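Local coordinates for protein putative S-adenosylmethionine-dependent methyltransferase (Bacteroides thetaiotaomicron, PDB 1WYZ) that probably acts as an S-adenosylmethionine-dependent methyltransferase of the RsmI-like family, at residues A139-L144 / A152-T157. Numbering follows the deposited sequence.
Sequences AFHGYL and AKKLKT
Lys154 reaches from the helix to His141 and sets its ammonium group over one face of the imidazole ring. Lys154 NZ lies 3.5 Å from ND1 of His141 and 3.6 Å from CG of His141. NZ stands above the ring plane, displaced from the centre toward the CG-ND1 bond. Because it comes from above the plane, its approach to ND1 is a contact and not a hydrogen bond. The Lys154 chain leaves the helix with CG anti to the backbone N (chi1 -165°). It then bends at chi2 and again at chi4, and the second bend turns NZ toward the histidine. Leu144 crosses this arm at about a right angle. Leu144 CD2 is 3.9 Å from Lys154 NZ and 4.1 Å from Lys154 CG. The other methyl of Leu144, CD1, meets CD2 of Leu155 at 3.8 Å, an apolar contact of branch ends. Leu155 starts out away from the strand, but its end comes back to make this touch.

Further out, His141 NE2 is hydrogen-bonded to Gln169 OE1 on the neighbouring strand, which helps fix the ring that Lys154 overlies. Leu144 also packs on Phe171 of that strand, and Leu155 on Met181 and Ile185 of helix 178-188. Ala139 and Phe140 pair antiparallel with a strand of the second subunit, which continues the sheet across the dimer interface.

The contact is small and joins segment 139-144 to the early turns of the helix. Strand 138-143 and helix 150-165 are the first two elements of a beta-alpha-beta unit, completed by strand 168-173, parallel to the first strand in a mixed sheet.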
# COMPACT_ATOMS: atom_id res chain seq x y z
N ALA A 139 10.41 -2.30 -0.06
CA ALA A 139 10.57 -1.73 -1.39
C ALA A 139 9.98 -2.62 -2.50
O ALA A 139 10.24 -3.83 -2.54
CB ALA A 139 12.05 -1.51 -1.65
N PHE A 140 9.19 -2.03 -3.38
CA PHE A 140 8.57 -2.76 -4.48
C PHE A 140 9.36 -2.50 -5.77
O PHE A 140 9.58 -1.35 -6.15
CB PHE A 140 7.12 -2.30 -4.67
CG PHE A 140 6.40 -2.98 -5.81
CD1 PHE A 140 6.13 -4.34 -5.76
CD2 PHE A 140 6.01 -2.26 -6.93
CE1 PHE A 140 5.49 -4.99 -6.82
CE2 PHE A 140 5.36 -2.90 -8.00
CZ PHE A 140 5.10 -4.27 -7.94
N HIS A 141 9.76 -3.57 -6.45
CA HIS A 141 10.52 -3.43 -7.69
C HIS A 141 9.75 -3.85 -8.94
O HIS A 141 10.30 -3.81 -10.04
CB HIS A 141 11.82 -4.24 -7.58
CG HIS A 141 12.66 -3.88 -6.39
ND1 HIS A 141 13.61 -2.89 -6.42
CD2 HIS A 141 12.69 -4.39 -5.14
CE1 HIS A 141 14.19 -2.79 -5.24
NE2 HIS A 141 13.64 -3.70 -4.44
N GLY A 142 8.49 -4.24 -8.78
CA GLY A 142 7.69 -4.65 -9.93
C GLY A 142 8.21 -5.94 -10.56
O GLY A 142 8.25 -6.98 -9.89
N TYR A 143 8.60 -5.89 -11.83
CA TYR A 143 9.12 -7.09 -12.50
C TYR A 143 10.64 -7.04 -12.52
O TYR A 143 11.21 -5.97 -12.65
CB TYR A 143 8.60 -7.18 -13.94
CG TYR A 143 7.13 -7.50 -14.02
CD1 TYR A 143 6.68 -8.82 -14.02
CD2 TYR A 143 6.19 -6.48 -14.07
CE1 TYR A 143 5.31 -9.11 -14.06
CE2 TYR A 143 4.81 -6.76 -14.11
CZ TYR A 143 4.38 -8.08 -14.10
OH TYR A 143 3.03 -8.35 -14.07
N LEU A 144 11.28 -8.20 -12.38
CA LEU A 144 12.74 -8.28 -12.37
C LEU A 144 13.28 -8.62 -13.75
O LEU A 144 12.53 -9.06 -14.62
CB LEU A 144 13.19 -9.35 -11.38
CG LEU A 144 12.58 -9.24 -9.99
CD1 LEU A 144 13.27 -10.19 -9.02
CD2 LEU A 144 12.71 -7.80 -9.52
N ALA A 152 19.76 -13.04 -11.57
CA ALA A 152 20.49 -13.52 -10.41
C ALA A 152 21.17 -12.33 -9.76
O ALA A 152 21.27 -12.25 -8.54
CB ALA A 152 21.51 -14.56 -10.83
N LYS A 153 21.65 -11.40 -10.59
CA LYS A 153 22.31 -10.21 -10.08
C LYS A 153 21.31 -9.45 -9.23
O LYS A 153 21.60 -9.07 -8.09
CB LYS A 153 22.78 -9.31 -11.22
CG LYS A 153 24.10 -9.72 -11.87
CD LYS A 153 24.67 -8.58 -12.73
CE LYS A 153 25.07 -7.37 -11.87
NZ LYS A 153 26.25 -7.64 -11.01
N LYS A 154 20.13 -9.23 -9.79
CA LYS A 154 19.07 -8.50 -9.11
C LYS A 154 18.69 -9.14 -7.78
O LYS A 154 18.73 -8.47 -6.74
CB LYS A 154 17.85 -8.37 -10.03
CG LYS A 154 16.83 -7.33 -9.60
CD LYS A 154 17.48 -5.98 -9.41
CE LYS A 154 16.43 -4.88 -9.36
NZ LYS A 154 15.42 -5.20 -8.33
N LEU A 155 18.32 -10.42 -7.80
CA LEU A 155 17.95 -11.14 -6.57
C LEU A 155 19.05 -11.00 -5.53
O LEU A 155 18.79 -10.75 -4.36
CB LEU A 155 17.72 -12.63 -6.86
CG LEU A 155 16.58 -13.02 -7.81
CD1 LEU A 155 16.74 -14.47 -8.27
CD2 LEU A 155 15.25 -12.81 -7.10
N LYS A 156 20.29 -11.15 -5.98
CA LYS A 156 21.45 -11.07 -5.11
C LYS A 156 21.59 -9.69 -4.45
O LYS A 156 21.93 -9.59 -3.28
CB LYS A 156 22.71 -11.40 -5.92
CG LYS A 156 23.82 -12.05 -5.13
CD LYS A 156 23.48 -13.49 -4.75
CE LYS A 156 24.64 -14.15 -4.01
NZ LYS A 156 24.29 -15.51 -3.49
N THR A 157 21.31 -8.63 -5.22
CA THR A 157 21.40 -7.26 -4.73
C THR A 157 20.25 -6.95 -3.79
O THR A 157 20.44 -6.32 -2.75
CB THR A 157 21.39 -6.23 -5.89
OG1 THR A 157 22.40 -6.56 -6.85
CG2 THR A 157 21.69 -4.83 -5.35